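Side-chain contacts in Lmo0305 protein (Listeria monocytogenes, PDB 3PJ0), which is of undetermined function but belongs to the beta-eliminating lyase family of fold-type I, pyridoxal-phosphate-dependent proteins: residues A[26-31]-A[211-216]; A[106-109]-A[113-116]; A[143-148]-A[152-157]. All blocks are in the same frame, centred on the assembly; numbering follows the deposited sequence.

Contact 1 (A[26-31]-A[211-216])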
loop_
_atom_site.group_PDB
_atom_site.type_symbol
_atom_site.label_atom_id
_atom_site.label_comp_id
_atom_site.label_asym_id
_atom_site.label_seq_id
_atom_site.Cartn_x
_atom_site.Cartn_y
_atom_site.Cartn_z
ATOM N N GLY A 26 -18.870 5.663 1.646
ATOM C CA GLY A 26 -19.258 7.086 1.810
ATOM C C GLY A 26 -18.160 7.976 2.384
ATOM O O GLY A 26 -18.126 9.176 2.126
ATOM N N VAL A 27 -17.228 7.398 3.145
ATOM C CA VAL A 27 -16.123 8.178 3.687
ATOM C C VAL A 27 -15.267 8.704 2.517
ATOM O O VAL A 27 -14.825 9.863 2.496
ATOM C CB VAL A 27 -15.272 7.335 4.633
ATOM C CG1 VAL A 27 -13.989 8.104 5.076
ATOM C CG2 VAL A 27 -16.118 6.862 5.865
ATOM N N LEU A 28 -15.059 7.850 1.523
ATOM C CA LEU A 28 -14.288 8.214 0.323
ATOM C C LEU A 28 -15.080 9.146 -0.602
ATOM O O LEU A 28 -14.562 10.155 -1.085
ATOM C CB LEU A 28 -13.862 6.941 -0.434
ATOM C CG LEU A 28 -13.025 7.130 -1.732
ATOM C CD1 LEU A 28 -11.804 8.042 -1.513
ATOM C CD2 LEU A 28 -12.636 5.800 -2.312
ATOM N N THR A 29 -16.330 8.807 -0.881
ATOM C CA THR A 29 -17.130 9.638 -1.800
ATOM C C THR A 29 -17.271 11.066 -1.230
ATOM O O THR A 29 -17.166 12.043 -1.983
ATOM C CB THR A 29 -18.496 9.001 -2.161
ATOM O OG1 THR A 29 -19.297 8.886 -0.996
ATOM C CG2 THR A 29 -18.324 7.617 -2.828
ATOM N N GLU A 30 -17.428 11.198 0.088
ATOM C CA GLU A 30 -17.489 12.550 0.698
ATOM C C GLU A 30 -16.193 13.324 0.423
ATOM O O GLU A 30 -16.220 14.517 0.055
ATOM C CB GLU A 30 -17.793 12.535 2.222
ATOM C CG GLU A 30 -17.737 13.977 2.844
ATOM C CD GLU A 30 -18.002 14.038 4.349
ATOM O OE1 GLU A 30 -18.678 13.123 4.879
ATOM O OE2 GLU A 30 -17.554 15.021 4.997
ATOM N N ALA A 31 -15.051 12.649 0.579
ATOM C CA ALA A 31 -13.767 13.293 0.346
ATOM C C ALA A 31 -13.589 13.744 -1.103
ATOM O O ALA A 31 -12.856 14.703 -1.355
ATOM C CB ALA A 31 -12.589 12.353 0.750
ATOM N N GLY A 211 -9.331 10.245 11.298
ATOM C CA GLY A 211 -10.501 9.502 10.814
ATOM C C GLY A 211 -10.617 9.372 9.307
ATOM O O GLY A 211 -11.723 9.247 8.776
ATOM N N GLY A 212 -9.476 9.423 8.625
ATOM C CA GLY A 212 -9.393 9.182 7.198
ATOM C C GLY A 212 -9.487 7.692 6.912
ATOM O O GLY A 212 -9.934 6.915 7.763
ATOM N N ILE A 213 -9.047 7.286 5.720
ATOM C CA ILE A 213 -9.199 5.907 5.267
ATOM C C ILE A 213 -7.959 5.096 5.658
ATOM O O ILE A 213 -8.079 4.084 6.344
ATOM C CB ILE A 213 -9.479 5.850 3.739
ATOM C CG1 ILE A 213 -10.776 6.636 3.424
ATOM C CG2 ILE A 213 -9.582 4.382 3.259
ATOM C CD1 ILE A 213 -11.173 6.729 1.931
ATOM N N ALA A 214 -6.791 5.546 5.176
ATOM C CA ALA A 214 -5.508 4.914 5.464
ATOM C C ALA A 214 -4.378 5.843 5.037
ATOM O O ALA A 214 -4.610 6.863 4.394
ATOM C CB ALA A 214 -5.377 3.570 4.749
ATOM N N GLY A 215 -3.159 5.503 5.407
ATOM C CA GLY A 215 -2.014 6.311 4.995
ATOM C C GLY A 215 -1.199 6.925 6.108
ATOM O O GLY A 215 -1.643 7.051 7.263
ATOM N N ALA A 216 0.005 7.351 5.715
ATOM C CA ALA A 216 1.013 7.802 6.639
ATOM C C ALA A 216 1.967 8.768 5.975
ATOM O O ALA A 216 2.171 8.743 4.747
ATOM C CB ALA A 216 1.807 6.586 7.119
#

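Contact 2 (A[106-109]-A[113-116])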
loop_
_atom_site.group_PDB
_atom_site.type_symbol
_atom_site.label_atom_id
_atom_site.label_comp_id
_atom_site.label_asym_id
_atom_site.label_seq_id
_atom_site.Cartn_x
_atom_site.Cartn_y
_atom_site.Cartn_z
ATOM N N ASP A 106 6.248 -9.270 13.583
ATOM C CA ASP A 106 7.715 -9.295 13.736
ATOM C C ASP A 106 8.462 -8.813 12.497
ATOM O O ASP A 106 9.622 -9.195 12.260
ATOM C CB ASP A 106 8.186 -10.712 14.098
ATOM C CG ASP A 106 7.348 -11.331 15.200
ATOM O OD1 ASP A 106 7.217 -10.717 16.285
ATOM O OD2 ASP A 106 6.792 -12.416 14.943
ATOM N N GLY A 107 7.821 -7.937 11.730
ATOM C CA GLY A 107 8.402 -7.422 10.499
ATOM C C GLY A 107 9.793 -6.818 10.694
ATOM O O GLY A 107 10.714 -7.075 9.913
ATOM N N LEU A 108 9.944 -6.005 11.737
ATOM C CA LEU A 108 11.247 -5.330 11.996
ATOM C C LEU A 108 12.363 -6.347 12.169
ATOM O O LEU A 108 13.451 -6.208 11.598
ATOM C CB LEU A 108 11.138 -4.432 13.220
ATOM C CG LEU A 108 12.388 -3.639 13.621
ATOM C CD1 LEU A 108 12.756 -2.618 12.517
ATOM C CD2 LEU A 108 12.097 -2.978 14.995
ATOM N N LYS A 109 12.089 -7.389 12.940
ATOM C CA LYS A 109 13.042 -8.489 13.136
ATOM C C LYS A 109 13.288 -9.319 11.862
ATOM O O LYS A 109 14.437 -9.637 11.508
ATOM C CB LYS A 109 12.522 -9.394 14.249
ATOM C CG LYS A 109 12.457 -8.657 15.626
ATOM C CD LYS A 109 11.776 -9.486 16.679
ATOM C CE LYS A 109 11.527 -8.652 17.982
ATOM N NZ LYS A 109 10.677 -9.423 18.946
ATOM N N GLN A 113 16.293 -7.551 10.356
ATOM C CA GLN A 113 17.250 -8.178 11.286
ATOM C C GLN A 113 17.755 -7.159 12.315
ATOM O O GLN A 113 18.942 -7.143 12.677
ATOM C CB GLN A 113 18.448 -8.830 10.572
ATOM C CG GLN A 113 18.069 -9.993 9.692
ATOM C CD GLN A 113 17.636 -9.538 8.357
ATOM O OE1 GLN A 113 18.311 -8.715 7.736
ATOM N NE2 GLN A 113 16.531 -10.080 7.868
ATOM N N ILE A 114 16.830 -6.311 12.761
ATOM C CA ILE A 114 17.069 -5.350 13.830
ATOM C C ILE A 114 16.648 -5.993 15.163
ATOM O O ILE A 114 15.644 -6.730 15.232
ATOM C CB ILE A 114 16.354 -4.026 13.534
ATOM C CG1 ILE A 114 17.175 -3.264 12.483
ATOM C CG2 ILE A 114 16.077 -3.195 14.859
ATOM C CD1 ILE A 114 16.564 -1.920 11.990
ATOM N N THR A 115 17.426 -5.738 16.217
ATOM C CA THR A 115 17.190 -6.344 17.542
ATOM C C THR A 115 16.676 -5.264 18.476
ATOM O O THR A 115 17.443 -4.362 18.821
ATOM C CB THR A 115 18.507 -6.918 18.159
ATOM O OG1 THR A 115 19.049 -7.975 17.341
ATOM C CG2 THR A 115 18.263 -7.449 19.578
ATOM N N PRO A 116 15.398 -5.351 18.902
ATOM C CA PRO A 116 14.876 -4.296 19.770
ATOM C C PRO A 116 15.105 -4.626 21.227
ATOM O O PRO A 116 14.813 -5.750 21.642
ATOM C CB PRO A 116 13.376 -4.289 19.449
ATOM C CG PRO A 116 13.243 -5.104 18.145
ATOM C CD PRO A 116 14.300 -6.124 18.302
HETATM O O HOH W 1 12.524 -7.575 21.169
#

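Contact 3 (A[143-148]-A[152-157])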
loop_
_atom_site.group_PDB
_atom_site.type_symbol
_atom_site.label_atom_id
_atom_site.label_comp_id
_atom_site.label_asym_id
_atom_site.label_seq_id
_atom_site.Cartn_x
_atom_site.Cartn_y
_atom_site.Cartn_z
ATOM N N ILE A 143 9.968 6.556 20.407
ATOM C CA ILE A 143 9.014 7.006 21.426
ATOM C C ILE A 143 7.629 7.119 20.777
ATOM O O ILE A 143 7.478 7.661 19.692
ATOM C CB ILE A 143 9.406 8.413 21.968
ATOM C CG1 ILE A 143 10.837 8.417 22.510
ATOM C CG2 ILE A 143 8.370 8.935 22.931
ATOM C CD1 ILE A 143 11.107 7.463 23.683
ATOM N N GLU A 144 6.613 6.594 21.446
ATOM C CA GLU A 144 5.219 6.657 20.950
ATOM C C GLU A 144 4.431 7.632 21.850
ATOM O O GLU A 144 4.280 7.378 23.042
ATOM C CB GLU A 144 4.593 5.258 20.999
ATOM C CG GLU A 144 3.191 5.183 20.446
ATOM C CD GLU A 144 2.504 3.837 20.711
ATOM O OE1 GLU A 144 3.129 2.761 20.494
ATOM O OE2 GLU A 144 1.339 3.890 21.128
ATOM N N LEU A 145 3.986 8.758 21.272
ATOM C CA LEU A 145 3.236 9.786 21.994
ATOM C C LEU A 145 1.792 9.797 21.480
ATOM O O LEU A 145 1.554 10.100 20.311
ATOM C CB LEU A 145 3.844 11.179 21.791
ATOM C CG LEU A 145 5.292 11.395 22.153
ATOM C CD1 LEU A 145 5.802 12.780 21.746
ATOM C CD2 LEU A 145 5.510 11.176 23.653
ATOM N N PRO A 146 0.833 9.383 22.320
ATOM C CA PRO A 146 0.936 8.853 23.658
ATOM C C PRO A 146 1.128 7.356 23.558
ATOM O O PRO A 146 1.032 6.835 22.444
ATOM C CB PRO A 146 -0.427 9.187 24.249
ATOM C CG PRO A 146 -1.343 9.018 23.122
ATOM C CD PRO A 146 -0.570 9.386 21.865
ATOM N N GLN A 147 1.343 6.662 24.674
ATOM C CA GLN A 147 1.556 5.212 24.650
ATOM C C GLN A 147 0.197 4.545 24.693
ATOM O O GLN A 147 -0.394 4.344 25.761
ATOM C CB GLN A 147 2.431 4.745 25.819
ATOM C CG GLN A 147 2.939 3.327 25.638
ATOM C CD GLN A 147 4.159 3.254 24.712
ATOM O OE1 GLN A 147 5.176 3.879 24.987
ATOM N NE2 GLN A 147 4.053 2.499 23.609
ATOM N N ARG A 148 -0.305 4.220 23.514
ATOM C CA ARG A 148 -1.674 3.708 23.381
ATOM C C ARG A 148 -2.014 2.443 24.170
ATOM O O ARG A 148 -3.088 2.366 24.755
ATOM C CB ARG A 148 -1.974 3.472 21.904
ATOM C CG ARG A 148 -3.370 2.920 21.604
ATOM C CD ARG A 148 -3.398 1.377 21.473
ATOM N NE ARG A 148 -4.694 0.982 20.941
ATOM C CZ ARG A 148 -4.984 -0.118 20.231
ATOM N NH1 ARG A 148 -4.071 -1.034 19.944
ATOM N NH2 ARG A 148 -6.230 -0.302 19.798
ATOM N N GLY A 152 -2.944 5.461 26.579
ATOM C CA GLY A 152 -2.662 6.776 26.012
ATOM C C GLY A 152 -1.971 7.627 27.067
ATOM O O GLY A 152 -2.457 8.720 27.434
ATOM N N GLN A 153 -0.850 7.137 27.577
ATOM C CA GLN A 153 -0.101 7.907 28.585
ATOM C C GLN A 153 1.050 8.727 27.962
ATOM O O GLN A 153 1.628 8.337 26.920
ATOM C CB GLN A 153 0.451 6.959 29.654
ATOM C CG GLN A 153 -0.591 6.185 30.490
ATOM C CD GLN A 153 0.040 5.381 31.617
ATOM O OE1 GLN A 153 0.945 5.869 32.335
ATOM N NE2 GLN A 153 -0.462 4.172 31.827
ATOM N N LEU A 154 1.395 9.841 28.634
ATOM C CA LEU A 154 2.449 10.735 28.183
ATOM C C LEU A 154 3.395 11.125 29.291
ATOM O O LEU A 154 2.972 11.365 30.411
ATOM C CB LEU A 154 1.827 12.064 27.674
ATOM C CG LEU A 154 1.065 12.029 26.353
ATOM C CD1 LEU A 154 0.302 13.335 26.103
ATOM C CD2 LEU A 154 2.062 11.752 25.204
ATOM N N PRO A 155 4.698 11.225 28.978
ATOM C CA PRO A 155 5.592 11.832 29.934
ATOM C C PRO A 155 5.383 13.356 29.941
ATOM O O PRO A 155 4.904 13.953 28.953
ATOM C CB PRO A 155 6.969 11.512 29.366
ATOM C CG PRO A 155 6.755 11.491 27.889
ATOM C CD PRO A 155 5.394 10.827 27.746
ATOM N N ALA A 156 5.731 13.991 31.048
ATOM C CA ALA A 156 5.759 15.450 31.067
ATOM C C ALA A 156 6.627 15.917 29.877
ATOM O O ALA A 156 7.594 15.241 29.498
ATOM C CB ALA A 156 6.356 15.929 32.373
ATOM N N PHE A 157 6.288 17.066 29.294
ATOM C CA PHE A 157 7.055 17.551 28.148
ATOM C C PHE A 157 8.538 17.738 28.503
ATOM O O PHE A 157 9.410 17.361 27.739
ATOM C CB PHE A 157 6.456 18.832 27.538
ATOM C CG PHE A 157 7.011 19.140 26.162
ATOM C CD1 PHE A 157 6.529 18.470 25.048
ATOM C CD2 PHE A 157 8.051 20.049 25.995
ATOM C CE1 PHE A 157 7.056 18.723 23.779
ATOM C CE2 PHE A 157 8.580 20.305 24.720
ATOM C CZ PHE A 157 8.091 19.633 23.629
HETATM O O HOH W 2 4.236 8.209 25.665
#

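Contact 1 (A[26-31]-A[211-216])
I213 reaches out from the loop 211-216 and lays its longer branch against one side of helix 26-31, meeting V27 and L28 in two different attitudes. Toward V27 the two side chains run past each other in opposite directions, with V27 CG1 3.9 Å from I213 CG1. V27 can present that methyl because CG1 lies anti to its backbone N (chi1 173°), which carries it off the helix on the loop side. L28 is met crosswise, at about a right angle: the terminal methyl I213 CD1 sits 3.6 Å from L28 CB and 3.7 Å from L28 CD1. An extended chi2 of 178° lets I213 CD1 get that far. No hydrogen bond joins the segments, and the 149 Å² they bury between them rests mainly on these apolar approaches. The closest pair of CA atoms, V27 CA and I213 CA, is 7.5 Å apart, consistent with contact through side chains. Helix 243-256 packs on I213 through Y245 and S248, while the hydroxyl of Y252 hydrogen-bonds V27 O. Y243 of the second subunit touches both L28 and I213, placing this junction between helix 25-31 and the loop leading to strand 216-220 at the dimer interface.

Contact 2 (A[106-109]-A[113-116])
L108 and I114 form the apolar centre of this turn, where helix 107-112 ends and the chain turns off into strand 115-118, outermost of its sheet within this chain. L108 CD1 approaches I114 CD1 at 3.9 Å, the side chains crossing at a slant, while the other leucine branch, CD2, slides past the proline ring with P116 CG 4.0 Å away. With L108 CG anti to the backbone N (chi1 -179°), both methyls are directed across the turn. K109 flanks the same ring: its chain, extended beyond CG, crosses P116 so that K109 CE lies 3.8 Å from P116 CD. One shell outward, Y94 of strand 91-94 packs on L108 and P116, and V92 packs on I114. The chain leaves the helix at Q113, where phi is positive (49°). A weak, bent bond joins Q113 N to K109 O (3.0 Å, 125° at the hydrogen) there. A water donates to P116 O (3.0 Å) while weakly accepting from K109 NZ. The chemistry is thus divided: methyls and ring carbons fill the inner side, whereas on the partly exposed side the lysine covers the proline with its methylenes and delivers its charge to E101 in a salt bridge.

Contact 3 (A[143-148]-A[152-157])
Q147 faces both G152 and Q153 across a hairpin-like turn, a G1 beta bulge set just beyond strand 140-144, in the connection to helix 157-170. Its geometry is that of one antiparallel hydrogen-bonded pair, Q147 with Q153. Q147 N gives a nearly straight bond to Q153 O (2.8 Å, 166°), arriving in the carbonyl plane on a lone pair. In return Q147 O takes G152 N at 2.9 Å, from 45° above its carbonyl plane, and more weakly Q153 N. The bulge glycine has a positive phi of 87°.

The tight part lies on P146, which follows a cis peptide bond. Its ring is laid along the bulge, with P146 CB 3.6 Å from G152 C, and L154 pushes CD2 in beside the ring, 3.5 Å from P146 CA. The same L154 methyl meets L145 CD2 at 3.8 Å, the two leucines crossing at about a right angle. I184 and Y188 pack on L145, continuing the apolar layer. On the inward side, R148 N hydrogen-bonds OE2 of the buried E144, meeting it from above the carboxylate plane.

The outer side is looser and polar. Q153 turns its amide away from Q147 and gives its NE2 hydrogen to I150 O, within the turn. The R148 side chain also leads away, forming a salt bridge with E333, and lies about 4 Å from a bound (4R)-2-methylpentane-2,4-diol. Between the segments a single water donates to both E144 O, at 2.8 Å, and Q153 O, giving that carbonyl a second donor beside Q147 N.

Overall arrangement
All three contacts are partly buried, but their centres lie about 10 Å (contact 3), 16 Å (contact 1) and 21 Å (contact 2) from the centre of the chain. Contacts 2 and 3 reach the same seven-stranded mixed sheet, at edge strand 115-118 and at inner strand 140-144, though their nearest atoms stay about 11 Å apart. Contact 1 instead joins a helix to a loop. Contacts 1 and 2 both touch the second subunit; contact 3 does not. Chemistry differs accordingly: contact 1 is purely apolar between its segments, contact 2 adds one weak backbone bond and a water bridge, and contact 3 relies most on backbone hydrogen bonding.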